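Local coordinates for chitin binding domain (Burkholderia pseudomallei, PDB 3UAM), which probably binds chitin or a related polysaccharide and, as a member of the AA10 lytic polysaccharide monooxygenase family, may cleave it oxidatively, at residues 25-30 / 114-119; 64-69 / 125-130; 131-136 / 148-153; 152-157 / 183-188. All coordinates share one frame; numbering follows the deposited sequence.

Interaction 1: residues 25-30 / 114-119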
loop_
_atom_site.group_PDB
_atom_site.type_symbol
_atom_site.label_atom_id
_atom_site.label_comp_id
_atom_site.label_asym_id
_atom_site.label_seq_id
_atom_site.Cartn_x
_atom_site.Cartn_y
_atom_site.Cartn_z
ATOM N N ILE A 25 5.517 7.995 4.005
ATOM C CA ILE A 25 6.692 8.834 4.059
ATOM C C ILE A 25 7.788 8.230 4.927
ATOM O O ILE A 25 8.964 8.517 4.689
ATOM C CB ILE A 25 6.371 10.293 4.482
ATOM C CG1 ILE A 25 5.691 10.374 5.856
ATOM C CG2 ILE A 25 5.524 10.965 3.407
ATOM C CD1 ILE A 25 5.771 11.762 6.484
ATOM N N THR A 26 7.431 7.447 5.945
ATOM C CA THR A 26 8.444 6.748 6.754
ATOM C C THR A 26 7.891 5.420 7.286
ATOM O O THR A 26 6.707 5.310 7.612
ATOM C CB THR A 26 8.979 7.589 7.928
ATOM O OG1 THR A 26 7.897 8.229 8.571
ATOM C CG2 THR A 26 9.974 8.694 7.469
ATOM N N PRO A 27 8.706 4.367 7.247
ATOM C CA PRO A 27 9.963 4.379 6.523
ATOM C C PRO A 27 9.673 4.696 5.062
ATOM O O PRO A 27 8.602 4.345 4.574
ATOM C CB PRO A 27 10.481 2.952 6.668
ATOM C CG PRO A 27 9.313 2.121 6.997
ATOM C CD PRO A 27 8.330 3.017 7.693
ATOM N N GLU A 28 10.628 5.321 4.381
ATOM C CA GLU A 28 10.418 5.795 3.039
ATOM C C GLU A 28 9.978 4.613 2.169
ATOM O O GLU A 28 10.637 3.560 2.141
ATOM C CB GLU A 28 11.694 6.412 2.459
ATOM C CG GLU A 28 12.114 7.737 3.092
ATOM C CD GLU A 28 12.944 7.592 4.371
ATOM O OE1 GLU A 28 13.002 6.507 4.992
ATOM O OE2 GLU A 28 13.566 8.599 4.758
ATOM N N SER A 29 8.884 4.808 1.451
ATOM C CA SER A 29 8.416 3.804 0.535
ATOM C C SER A 29 9.364 3.775 -0.672
ATOM O O SER A 29 10.171 4.690 -0.869
ATOM C CB SER A 29 6.981 4.097 0.106
ATOM O OG SER A 29 6.933 5.171 -0.804
ATOM N N ARG A 30 9.261 2.711 -1.458
ATOM C CA ARG A 30 10.044 2.588 -2.667
ATOM C C ARG A 30 9.857 3.817 -3.552
ATOM O O ARG A 30 10.834 4.347 -4.089
ATOM C CB ARG A 30 9.648 1.321 -3.412
ATOM C CG ARG A 30 10.422 1.076 -4.688
ATOM C CD ARG A 30 9.890 -0.120 -5.427
ATOM N NE ARG A 30 10.081 -1.380 -4.699
ATOM C CZ ARG A 30 9.726 -2.584 -5.184
ATOM N NH1 ARG A 30 9.219 -2.690 -6.395
ATOM N NH2 ARG A 30 9.916 -3.698 -4.475
ATOM N N LEU A 114 7.723 -1.128 14.446
ATOM C CA LEU A 114 7.895 -0.307 13.267
ATOM C C LEU A 114 6.746 0.665 13.222
ATOM O O LEU A 114 5.588 0.269 13.319
ATOM C CB LEU A 114 7.894 -1.178 12.011
ATOM C CG LEU A 114 8.296 -0.487 10.704
ATOM C CD1 LEU A 114 9.755 -0.069 10.762
ATOM C CD2 LEU A 114 8.044 -1.421 9.537
ATOM N N GLN A 115 7.074 1.943 13.129
ATOM C CA GLN A 115 6.072 2.980 13.006
ATOM C C GLN A 115 5.945 3.361 11.529
ATOM O O GLN A 115 6.938 3.680 10.865
ATOM C CB GLN A 115 6.494 4.179 13.854
ATOM C CG GLN A 115 5.385 5.150 14.167
ATOM C CD GLN A 115 5.670 5.944 15.432
ATOM O OE1 GLN A 115 6.426 6.896 15.377
ATOM N NE2 GLN A 115 5.063 5.546 16.579
ATOM N N ILE A 116 4.736 3.297 11.008
ATOM C CA ILE A 116 4.449 3.703 9.635
ATOM C C ILE A 116 3.740 5.049 9.654
ATOM O O ILE A 116 2.777 5.231 10.440
ATOM C CB ILE A 116 3.485 2.729 8.939
ATOM C CG1 ILE A 116 3.957 1.274 9.071
ATOM C CG2 ILE A 116 3.272 3.127 7.471
ATOM C CD1 ILE A 116 5.288 0.979 8.440
ATOM N N SER A 117 4.208 5.993 8.830
ATOM C CA SER A 117 3.522 7.261 8.674
ATOM C C SER A 117 3.056 7.459 7.233
ATOM O O SER A 117 3.860 7.450 6.305
ATOM C CB SER A 117 4.416 8.439 9.069
ATOM O OG SER A 117 4.708 8.455 10.460
ATOM N N TRP A 118 1.762 7.678 7.078
ATOM C CA TRP A 118 1.155 8.183 5.826
ATOM C C TRP A 118 0.992 9.673 5.842
ATOM O O TRP A 118 0.625 10.243 6.868
ATOM C CB TRP A 118 -0.227 7.614 5.641
ATOM C CG TRP A 118 -0.266 6.155 5.319
ATOM C CD1 TRP A 118 -0.210 5.079 6.205
ATOM C CD2 TRP A 118 -0.426 5.555 3.999
ATOM N NE1 TRP A 118 -0.309 3.900 5.528
ATOM C CE2 TRP A 118 -0.424 4.121 4.200
ATOM C CE3 TRP A 118 -0.552 6.058 2.705
ATOM C CZ2 TRP A 118 -0.554 3.237 3.140
ATOM C CZ3 TRP A 118 -0.686 5.159 1.656
ATOM C CH2 TRP A 118 -0.681 3.783 1.872
ATOM N N SER A 119 1.255 10.322 4.704
ATOM C CA SER A 119 0.893 11.722 4.504
ATOM C C SER A 119 0.030 11.813 3.255
ATOM O O SER A 119 -0.004 10.882 2.448
ATOM C CB SER A 119 2.114 12.609 4.370
ATOM O OG SER A 119 1.753 13.973 4.526
HETATM O O HOH W 1 6.924 6.413 10.827
#

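Interaction 2: residues 64-69 / 125-130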
loop_
_atom_site.group_PDB
_atom_site.type_symbol
_atom_site.label_atom_id
_atom_site.label_comp_id
_atom_site.label_asym_id
_atom_site.label_seq_id
_atom_site.Cartn_x
_atom_site.Cartn_y
_atom_site.Cartn_z
ATOM N N PRO A 64 -16.123 -6.294 2.232
ATOM C CA PRO A 64 -16.533 -7.331 3.191
ATOM C C PRO A 64 -17.053 -6.786 4.542
ATOM O O PRO A 64 -17.821 -7.463 5.221
ATOM C CB PRO A 64 -15.227 -8.108 3.428
ATOM C CG PRO A 64 -14.168 -7.107 3.229
ATOM C CD PRO A 64 -14.656 -6.270 2.061
ATOM N N ASP A 65 -16.643 -5.580 4.935
ATOM C CA ASP A 65 -17.066 -5.017 6.211
ATOM C C ASP A 65 -18.150 -3.961 6.068
ATOM O O ASP A 65 -18.990 -3.829 6.965
ATOM C CB ASP A 65 -15.873 -4.406 6.926
ATOM C CG ASP A 65 -14.814 -5.423 7.242
ATOM O OD1 ASP A 65 -15.131 -6.341 8.042
ATOM O OD2 ASP A 65 -13.683 -5.294 6.703
ATOM N N ALA A 66 -18.152 -3.234 4.948
ATOM C CA ALA A 66 -19.034 -2.086 4.761
ATOM C C ALA A 66 -19.877 -2.211 3.478
ATOM O O ALA A 66 -19.413 -1.849 2.396
ATOM C CB ALA A 66 -18.195 -0.809 4.747
ATOM N N PRO A 67 -21.104 -2.753 3.591
ATOM C CA PRO A 67 -21.831 -3.073 2.382
ATOM C C PRO A 67 -22.171 -1.877 1.480
ATOM O O PRO A 67 -22.328 -2.074 0.284
ATOM C CB PRO A 67 -23.102 -3.790 2.882
ATOM C CG PRO A 67 -23.146 -3.588 4.362
ATOM C CD PRO A 67 -21.743 -3.321 4.794
ATOM N N ASP A 68 -22.267 -0.661 2.011
ATOM C CA ASP A 68 -22.624 0.477 1.159
ATOM C C ASP A 68 -21.403 1.125 0.459
ATOM O O ASP A 68 -21.569 2.008 -0.391
ATOM C CB ASP A 68 -23.426 1.512 1.939
ATOM C CG ASP A 68 -24.877 1.071 2.201
ATOM O OD1 ASP A 68 -25.498 0.463 1.315
ATOM O OD2 ASP A 68 -25.395 1.330 3.299
ATOM N N ASP A 69 -20.189 0.675 0.791
ATOM C CA ASP A 69 -18.991 1.229 0.176
ATOM C C ASP A 69 -19.005 0.957 -1.327
ATOM O O ASP A 69 -19.604 -0.012 -1.788
ATOM C CB ASP A 69 -17.704 0.686 0.809
ATOM C CG ASP A 69 -17.271 1.462 2.041
ATOM O OD1 ASP A 69 -18.083 2.257 2.588
ATOM O OD2 ASP A 69 -16.107 1.236 2.492
ATOM N N LYS A 125 -12.122 9.832 2.208
ATOM C CA LYS A 125 -12.833 8.970 3.175
ATOM C C LYS A 125 -12.250 7.557 3.145
ATOM O O LYS A 125 -12.189 6.948 2.106
ATOM C CB LYS A 125 -14.315 8.905 2.841
ATOM C CG LYS A 125 -15.053 10.202 3.079
ATOM C CD LYS A 125 -16.523 10.091 2.716
ATOM C CE LYS A 125 -17.259 11.398 2.994
ATOM N NZ LYS A 125 -18.723 11.317 2.708
ATOM N N THR A 126 -11.825 7.048 4.287
ATOM C CA THR A 126 -11.031 5.814 4.353
ATOM C C THR A 126 -11.777 4.648 5.008
ATOM O O THR A 126 -12.283 4.793 6.108
ATOM C CB THR A 126 -9.774 6.060 5.171
ATOM O OG1 THR A 126 -9.024 7.119 4.575
ATOM C CG2 THR A 126 -8.916 4.782 5.273
ATOM N N ARG A 127 -11.812 3.491 4.354
ATOM C CA ARG A 127 -12.362 2.294 4.990
ATOM C C ARG A 127 -11.328 1.592 5.850
ATOM O O ARG A 127 -11.623 1.203 6.959
ATOM C CB ARG A 127 -12.956 1.315 3.969
ATOM C CG ARG A 127 -13.629 0.107 4.603
ATOM C CD ARG A 127 -14.636 0.493 5.684
ATOM N NE ARG A 127 -15.659 1.400 5.182
ATOM C CZ ARG A 127 -16.445 2.166 5.938
ATOM N NH1 ARG A 127 -16.307 2.185 7.252
ATOM N NH2 ARG A 127 -17.338 2.972 5.369
ATOM N N ARG A 128 -10.118 1.435 5.332
ATOM C CA ARG A 128 -9.060 0.733 6.053
ATOM C C ARG A 128 -7.655 1.036 5.505
ATOM O O ARG A 128 -7.493 1.594 4.417
ATOM C CB ARG A 128 -9.317 -0.779 6.034
ATOM C CG ARG A 128 -9.152 -1.418 4.661
ATOM C CD ARG A 128 -9.343 -2.940 4.621
ATOM N NE ARG A 128 -10.687 -3.360 5.029
ATOM C CZ ARG A 128 -11.790 -3.160 4.309
ATOM N NH1 ARG A 128 -11.737 -2.515 3.144
ATOM N NH2 ARG A 128 -12.961 -3.590 4.761
ATOM N N TRP A 129 -6.656 0.669 6.310
ATOM C CA TRP A 129 -5.289 0.524 5.886
ATOM C C TRP A 129 -4.917 -0.893 6.207
ATOM O O TRP A 129 -5.279 -1.409 7.263
ATOM C CB TRP A 129 -4.368 1.416 6.693
ATOM C CG TRP A 129 -4.570 2.883 6.539
ATOM C CD1 TRP A 129 -3.836 3.772 5.758
ATOM C CD2 TRP A 129 -5.556 3.702 7.225
ATOM N NE1 TRP A 129 -4.291 5.059 5.924
ATOM C CE2 TRP A 129 -5.320 5.086 6.787
ATOM C CE3 TRP A 129 -6.555 3.447 8.152
ATOM C CZ2 TRP A 129 -6.082 6.141 7.256
ATOM C CZ3 TRP A 129 -7.321 4.522 8.617
ATOM C CH2 TRP A 129 -7.083 5.844 8.166
ATOM N N THR A 130 -4.193 -1.529 5.300
ATOM C CA THR A 130 -3.812 -2.919 5.430
ATOM C C THR A 130 -2.313 -3.024 5.142
ATOM O O THR A 130 -1.793 -2.281 4.285
ATOM C CB THR A 130 -4.557 -3.804 4.419
ATOM O OG1 THR A 130 -5.969 -3.779 4.690
ATOM C CG2 THR A 130 -4.096 -5.228 4.589
HETATM O O HOH W 2 -10.936 -5.268 7.218
#

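Interaction 3: residues 131-136 / 148-153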
loop_
_atom_site.group_PDB
_atom_site.type_symbol
_atom_site.label_atom_id
_atom_site.label_comp_id
_atom_site.label_asym_id
_atom_site.label_seq_id
_atom_site.Cartn_x
_atom_site.Cartn_y
_atom_site.Cartn_z
ATOM N N TYR A 131 -1.635 -3.901 5.879
ATOM C CA TYR A 131 -0.216 -4.143 5.701
ATOM C C TYR A 131 0.006 -5.626 5.420
ATOM O O TYR A 131 -0.354 -6.464 6.208
ATOM C CB TYR A 131 0.566 -3.676 6.916
ATOM C CG TYR A 131 0.366 -2.199 7.171
ATOM C CD1 TYR A 131 1.185 -1.266 6.550
ATOM C CD2 TYR A 131 -0.657 -1.736 7.991
ATOM C CE1 TYR A 131 1.012 0.085 6.753
ATOM C CE2 TYR A 131 -0.827 -0.380 8.206
ATOM C CZ TYR A 131 0.013 0.531 7.570
ATOM O OH TYR A 131 -0.122 1.898 7.722
ATOM N N TRP A 132 0.619 -5.907 4.283
ATOM C CA TRP A 132 0.880 -7.257 3.795
ATOM C C TRP A 132 2.369 -7.510 3.760
ATOM O O TRP A 132 3.156 -6.602 3.439
ATOM C CB TRP A 132 0.325 -7.422 2.361
ATOM C CG TRP A 132 -1.135 -7.060 2.195
ATOM C CD1 TRP A 132 -1.680 -5.822 1.847
ATOM C CD2 TRP A 132 -2.296 -7.953 2.380
ATOM N NE1 TRP A 132 -3.068 -5.908 1.788
ATOM C CE2 TRP A 132 -3.486 -7.152 2.113
ATOM C CE3 TRP A 132 -2.450 -9.281 2.728
ATOM C CZ2 TRP A 132 -4.766 -7.678 2.226
ATOM C CZ3 TRP A 132 -3.740 -9.802 2.835
ATOM C CH2 TRP A 132 -4.874 -9.019 2.565
ATOM N N ILE A 133 2.769 -8.748 4.037
ATOM C CA ILE A 133 4.172 -9.091 4.175
ATOM C C ILE A 133 4.455 -10.327 3.304
ATOM O O ILE A 133 3.630 -11.265 3.217
ATOM C CB ILE A 133 4.558 -9.357 5.652
ATOM C CG1 ILE A 133 6.066 -9.552 5.806
ATOM C CG2 ILE A 133 3.833 -10.582 6.190
ATOM C CD1 ILE A 133 6.905 -8.319 5.620
ATOM N N THR A 134 5.624 -10.301 2.667
ATOM C CA THR A 134 6.084 -11.393 1.842
ATOM C C THR A 134 6.335 -12.614 2.713
ATOM O O THR A 134 6.681 -12.516 3.892
ATOM C CB THR A 134 7.355 -11.024 1.040
ATOM O OG1 THR A 134 8.306 -10.353 1.894
ATOM C CG2 THR A 134 7.021 -10.116 -0.138
ATOM N N LYS A 135 6.142 -13.774 2.116
ATOM C CA LYS A 135 6.364 -15.036 2.791
ATOM C C LYS A 135 7.858 -15.294 2.954
ATOM O O LYS A 135 8.675 -14.838 2.130
ATOM C CB LYS A 135 5.793 -16.188 1.965
ATOM C CG LYS A 135 4.319 -16.103 1.608
ATOM C CD LYS A 135 3.941 -17.335 0.791
ATOM C CE LYS A 135 2.470 -17.293 0.373
ATOM N NZ LYS A 135 2.200 -18.263 -0.725
ATOM N N PRO A 136 8.229 -16.056 4.004
ATOM C CA PRO A 136 9.572 -16.575 4.069
ATOM C C PRO A 136 9.774 -17.390 2.810
ATOM O O PRO A 136 8.886 -18.139 2.427
ATOM C CB PRO A 136 9.560 -17.508 5.292
ATOM C CG PRO A 136 8.322 -17.209 6.038
ATOM C CD PRO A 136 7.375 -16.523 5.113
ATOM N N HIS A 148 3.686 -14.208 -3.597
ATOM C CA HIS A 148 4.803 -13.824 -2.753
ATOM C C HIS A 148 4.370 -13.371 -1.387
ATOM O O HIS A 148 5.195 -13.334 -0.494
ATOM C CB HIS A 148 5.617 -12.697 -3.391
ATOM C CG HIS A 148 6.211 -13.068 -4.715
ATOM N ND1 HIS A 148 6.276 -12.213 -5.762
ATOM C CD2 HIS A 148 6.765 -14.270 -5.145
ATOM C CE1 HIS A 148 6.855 -12.851 -6.802
ATOM N NE2 HIS A 148 7.163 -14.099 -6.415
ATOM N N PHE A 149 3.097 -13.009 -1.235
ATOM C CA PHE A 149 2.582 -12.430 -0.013
ATOM C C PHE A 149 1.762 -13.425 0.833
ATOM O O PHE A 149 1.026 -14.263 0.292
ATOM C CB PHE A 149 1.729 -11.196 -0.350
ATOM C CG PHE A 149 2.541 -10.027 -0.831
ATOM C CD1 PHE A 149 3.138 -9.170 0.077
ATOM C CD2 PHE A 149 2.730 -9.807 -2.178
ATOM C CE1 PHE A 149 3.874 -8.092 -0.346
ATOM C CE2 PHE A 149 3.498 -8.757 -2.625
ATOM C CZ PHE A 149 4.069 -7.880 -1.705
ATOM N N GLU A 150 1.933 -13.338 2.158
ATOM C CA GLU A 150 1.120 -14.081 3.103
ATOM C C GLU A 150 -0.363 -13.755 2.899
ATOM O O GLU A 150 -0.732 -12.587 2.808
ATOM C CB GLU A 150 1.518 -13.746 4.545
ATOM C CG GLU A 150 2.876 -14.241 4.968
ATOM C CD GLU A 150 2.957 -15.754 5.122
ATOM O OE1 GLU A 150 1.896 -16.422 5.230
ATOM O OE2 GLU A 150 4.090 -16.281 5.153
ATOM N N PRO A 151 -1.219 -14.786 2.847
ATOM C CA PRO A 151 -2.636 -14.550 2.604
ATOM C C PRO A 151 -3.317 -13.757 3.739
ATOM O O PRO A 151 -4.306 -13.072 3.509
ATOM C CB PRO A 151 -3.218 -15.974 2.445
ATOM C CG PRO A 151 -2.279 -16.864 3.181
ATOM C CD PRO A 151 -0.919 -16.224 3.002
ATOM N N ASP A 152 -2.761 -13.821 4.937
ATOM C CA ASP A 152 -3.277 -13.050 6.053
ATOM C C ASP A 152 -2.465 -11.769 6.222
ATOM O O ASP A 152 -1.251 -11.802 6.280
ATOM C CB ASP A 152 -3.245 -13.867 7.341
ATOM C CG ASP A 152 -4.146 -15.075 7.272
ATOM O OD1 ASP A 152 -5.133 -15.088 6.485
ATOM O OD2 ASP A 152 -3.866 -16.034 7.991
ATOM N N PRO A 153 -3.151 -10.631 6.312
ATOM C CA PRO A 153 -2.394 -9.390 6.462
ATOM C C PRO A 153 -1.598 -9.391 7.766
ATOM O O PRO A 153 -1.993 -10.014 8.744
ATOM C CB PRO A 153 -3.469 -8.295 6.448
ATOM C CG PRO A 153 -4.774 -8.989 6.686
ATOM C CD PRO A 153 -4.606 -10.427 6.302
HETATM O O HOH W 3 0.440 -10.513 4.429
#

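Interaction 4: residues 152-157 / 183-188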
loop_
_atom_site.group_PDB
_atom_site.type_symbol
_atom_site.label_atom_id
_atom_site.label_comp_id
_atom_site.label_asym_id
_atom_site.label_seq_id
_atom_site.Cartn_x
_atom_site.Cartn_y
_atom_site.Cartn_z
ATOM N N ASP A 152 -2.761 -13.821 4.937
ATOM C CA ASP A 152 -3.277 -13.050 6.053
ATOM C C ASP A 152 -2.465 -11.769 6.222
ATOM O O ASP A 152 -1.251 -11.802 6.280
ATOM C CB ASP A 152 -3.245 -13.867 7.341
ATOM C CG ASP A 152 -4.146 -15.075 7.272
ATOM O OD1 ASP A 152 -5.133 -15.088 6.485
ATOM O OD2 ASP A 152 -3.866 -16.034 7.991
ATOM N N PRO A 153 -3.151 -10.631 6.312
ATOM C CA PRO A 153 -2.394 -9.390 6.462
ATOM C C PRO A 153 -1.598 -9.391 7.766
ATOM O O PRO A 153 -1.993 -10.014 8.744
ATOM C CB PRO A 153 -3.469 -8.295 6.448
ATOM C CG PRO A 153 -4.774 -8.989 6.686
ATOM C CD PRO A 153 -4.606 -10.427 6.302
ATOM N N LEU A 154 -0.453 -8.723 7.746
ATOM C CA LEU A 154 0.319 -8.524 8.964
ATOM C C LEU A 154 -0.490 -7.668 9.943
ATOM O O LEU A 154 -0.552 -7.969 11.124
ATOM C CB LEU A 154 1.667 -7.863 8.646
ATOM C CG LEU A 154 2.544 -7.496 9.846
ATOM C CD1 LEU A 154 2.848 -8.754 10.685
ATOM C CD2 LEU A 154 3.797 -6.803 9.334
ATOM N N LYS A 155 -1.153 -6.635 9.432
ATOM C CA LYS A 155 -1.959 -5.757 10.271
ATOM C C LYS A 155 -3.048 -5.047 9.458
ATOM O O LYS A 155 -2.845 -4.700 8.294
ATOM C CB LYS A 155 -1.062 -4.735 10.968
ATOM C CG LYS A 155 -1.794 -3.844 11.962
ATOM C CD LYS A 155 -1.743 -4.423 13.346
ATOM C CE LYS A 155 -2.448 -3.514 14.322
ATOM N NZ LYS A 155 -2.441 -4.264 15.597
ATOM N N VAL A 156 -4.211 -4.870 10.076
ATOM C CA VAL A 156 -5.311 -4.161 9.440
ATOM C C VAL A 156 -5.778 -3.094 10.431
ATOM O O VAL A 156 -5.895 -3.384 11.624
ATOM C CB VAL A 156 -6.488 -5.108 9.116
ATOM C CG1 VAL A 156 -7.619 -4.349 8.442
ATOM C CG2 VAL A 156 -6.044 -6.289 8.234
ATOM N N TYR A 157 -6.054 -1.887 9.938
ATOM C CA TYR A 157 -6.755 -0.864 10.718
ATOM C C TYR A 157 -8.053 -0.530 9.998
ATOM O O TYR A 157 -8.038 0.079 8.917
ATOM C CB TYR A 157 -5.892 0.393 10.849
ATOM C CG TYR A 157 -4.609 0.180 11.612
ATOM C CD1 TYR A 157 -3.467 -0.261 10.960
ATOM C CD2 TYR A 157 -4.537 0.443 12.995
ATOM C CE1 TYR A 157 -2.279 -0.452 11.641
ATOM C CE2 TYR A 157 -3.353 0.230 13.698
ATOM C CZ TYR A 157 -2.224 -0.207 12.999
ATOM O OH TYR A 157 -1.038 -0.400 13.644
ATOM N N PHE A 183 3.306 -1.439 14.599
ATOM C CA PHE A 183 3.167 -2.868 14.849
ATOM C C PHE A 183 4.534 -3.544 14.872
ATOM O O PHE A 183 5.543 -2.927 14.541
ATOM C CB PHE A 183 2.266 -3.507 13.785
ATOM C CG PHE A 183 2.566 -3.074 12.376
ATOM C CD1 PHE A 183 3.562 -3.682 11.650
ATOM C CD2 PHE A 183 1.794 -2.090 11.756
ATOM C CE1 PHE A 183 3.814 -3.303 10.340
ATOM C CE2 PHE A 183 2.050 -1.695 10.446
ATOM C CZ PHE A 183 3.061 -2.304 9.738
ATOM N N ASN A 184 4.555 -4.817 15.238
ATOM C CA ASN A 184 5.795 -5.557 15.275
ATOM C C ASN A 184 5.967 -6.322 13.998
ATOM O O ASN A 184 5.039 -7.005 13.553
ATOM C CB ASN A 184 5.810 -6.528 16.442
ATOM C CG ASN A 184 5.812 -5.815 17.762
ATOM O OD1 ASN A 184 4.757 -5.600 18.348
ATOM N ND2 ASN A 184 6.991 -5.387 18.217
ATOM N N LEU A 185 7.159 -6.235 13.416
ATOM C CA LEU A 185 7.481 -7.051 12.257
ATOM C C LEU A 185 7.571 -8.516 12.681
ATOM O O LEU A 185 8.020 -8.813 13.792
ATOM C CB LEU A 185 8.817 -6.607 11.622
ATOM C CG LEU A 185 8.885 -5.218 10.996
ATOM C CD1 LEU A 185 10.301 -4.898 10.499
ATOM C CD2 LEU A 185 7.859 -5.089 9.881
ATOM N N PRO A 186 7.176 -9.439 11.793
ATOM C CA PRO A 186 7.292 -10.866 12.110
ATOM C C PRO A 186 8.737 -11.364 11.964
ATOM O O PRO A 186 9.644 -10.577 11.727
ATOM C CB PRO A 186 6.378 -11.515 11.078
ATOM C CG PRO A 186 6.475 -10.611 9.896
ATOM C CD PRO A 186 6.712 -9.224 10.416
ATOM N N THR A 187 8.923 -12.669 12.110
ATOM C CA THR A 187 10.222 -13.326 11.983
ATOM C C THR A 187 10.589 -13.572 10.512
ATOM O O THR A 187 9.877 -14.282 9.808
ATOM C CB THR A 187 10.182 -14.672 12.725
ATOM O OG1 THR A 187 9.878 -14.418 14.104
ATOM C CG2 THR A 187 11.526 -15.454 12.602
ATOM N N ARG A 188 11.681 -12.965 10.058
ATOM C CA ARG A 188 12.150 -13.083 8.667
ATOM C C ARG A 188 13.674 -12.896 8.620
ATOM O O ARG A 188 14.279 -12.364 9.556
ATOM C CB ARG A 188 11.523 -12.002 7.769
ATOM C CG ARG A 188 10.010 -12.036 7.536
ATOM C CD ARG A 188 9.578 -13.247 6.745
ATOM N NE ARG A 188 8.171 -13.212 6.377
ATOM C CZ ARG A 188 7.148 -13.534 7.173
ATOM N NH1 ARG A 188 7.351 -13.900 8.428
ATOM N NH2 ARG A 188 5.902 -13.475 6.718
#

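Interaction 1: residues 25-30 / 114-119
Thr26 and Ser117 form an antiparallel hydrogen-bonded pair in which two residues of one strand answer one of the other. The packing is tight here: Ser117 N donates an almost straight bond (169°) to Thr26 O at 2.9 Å, while Ser117 O is met by the N-H of Ile25 rather than that of Thr26. Ile25 lays CG1 3.5 Å from Ser117 O, and its CG2 reaches Ser119 CB at 3.9 Å. Pro27, after a cis peptide bond, extends this part by setting CD 3.7 Å from CD1 of buried Ile116. The looser side carries both hydroxyls. Thr26 OG1 stands between its own N and carbonyl carbon (chi1 44°), and a water bonded to it and to Ser117 OG also donates to Gln115 O at 2.7 Å. Gln115 itself is exposed. Ile25 and Thr26 set against Ser117 make a classic beta bulge, here at the end of edge strand 21-26 in a three-stranded antiparallel sheet, part of the beta-sandwich core expected of an AA10 domain.

Interaction 2: residues 64-69 / 125-130
Asp65 OD2 is gripped by Arg128 NH2 at 2.7 Å and by a water that donates to it and accepts from Arg128 NE, 2.9 Å from the water oxygen. The salt bridge uses the anti lone pair of OD2 and lies close to the guanidinium plane, though the carboxylate is turned 36° from that plane. Arg127 binds Asp69 differently, side-on through two nitrogens: NE meets OD2 of Asp69 at 2.7 Å in a nearly straight bond (169°), and NH2 meets OD1 at 3.0 Å. Bends at chi2 and chi3 curl the Arg127 chain, and Ala66 CB sits over one face of its guanidinium, 3.4 Å from NE. A type I turn from Ala66 to Asp69 brings the methyl and the carboxylate to the same arginine. Arg128 NH1 has further acidic partners in Asp63 and Asp199. The contact thus fastens the long loop between strand 49-51 and helix 98-101 to Arg127 and Arg128, where the chain of 126-133 turns a corner, with Leu158 of strand 155-158 and Leu173 of helix 169-173 packed alongside.

Interaction 3: residues 131-136 / 148-153
Trp132 and Pro153 lie side by side and point the same way, with Pro153 CB over one face of the indole, toward its rim. That CB stands 4.0 Å from the centroid of the six-membered ring of Trp132 and 13° off its normal, a CH-pi contact, while Pro151 O comes up in the ring plane, 3.4 Å from Trp132 CZ3. The indole NE1 is bonded to a glycerol probably left from crystallisation. Phe149 takes a different course: Thr134 crosses it obliquely and sets CG2 over the phenyl face, 4.0 Å from the centroid. With chi1 at 45°, CG2 of Thr134 is anti to the carbonyl carbon; its OG1 bonds Val193 and His192. The loop leads from strand 126-133 to its antiparallel neighbour 155-158 in the larger sheet of the AA10-like domain, tied by a single backbone bridge, Thr134 with Phe149, flanked by Glu150 N to Ile133 O at 2.9 Å and Lys135 N to His148 O at 2.8 Å. On the Trp132 side of the bridge, a water accepts from Ile133 N and lies within hydrogen-bonding distance of Glu150 O and Asp152 O. Glu150 is bent at chi2 (-70°), which turns CD toward Lys135 CG. Its OE2 lies 3.3 Å from Pro136 CD. Lys135, extended beyond CG, crosses Glu150 obliquely: its CE passes 3.4 Å from Phe149 O, and NZ bonds Ala147 O.

Interaction 4: residues 152-157 / 183-188
Phe183 is met by three residues of 152-157 without one hydrogen bond between the two segments, although the touching parts run nearly antiparallel (163° between their end-to-end directions). Their nearest CA atoms, those of Lys155 and Phe183, are 7.5 Å apart, so side chains bridge the gap. Lys155 lays CB over one ring face, 4.0 Å from Phe183 CD2, and the two side chains slide past each other in opposite directions. Tyr157 OH approaches the ring edge in its plane, 3.8 Å from the same CD2; this hydroxyl also makes a weak hydrogen bond to Glu182 N. Leu154 crosses obliquely, CD2 lying 3.6 Å from Phe183 CE1. Both of its methyls, CD1 and CD2, lie 3.9 Å from Pro186 CD. Tyr131 and Ile116 also touch Phe183, and Tyr157 stacks on His181. Leu154 and Lys155, both facing Tyr131, form a classic beta bulge at the start of strand 155-158. Side-chain contact between this strand and 179-184, which belong to different sheets, is the face-to-face packing of a beta sandwich.

Interactions 1 and 3 use backbone pairing, interaction 2 rests on salt bridges, and interaction 4 is almost wholly apolar. Strand 126-133 serves both interaction 2, near its corner at Arg127, and interaction 3, at its end; strand 155-158, its sheet neighbour, carries interaction 4. The three-stranded sheet joins interactions 1 and 4, since Leu114 N probably bonds Phe183 O. Between the sheets, Trp118 of interaction 1 meets Trp129 and Tyr131, residues of the 125-130 and 131-136 segments. Interaction 2 has the largest buried share (four of six touching residues) yet lies farthest from the chain centre, about 15 Å between centres; the others are partly buried, mixing core side chains with exposed ones.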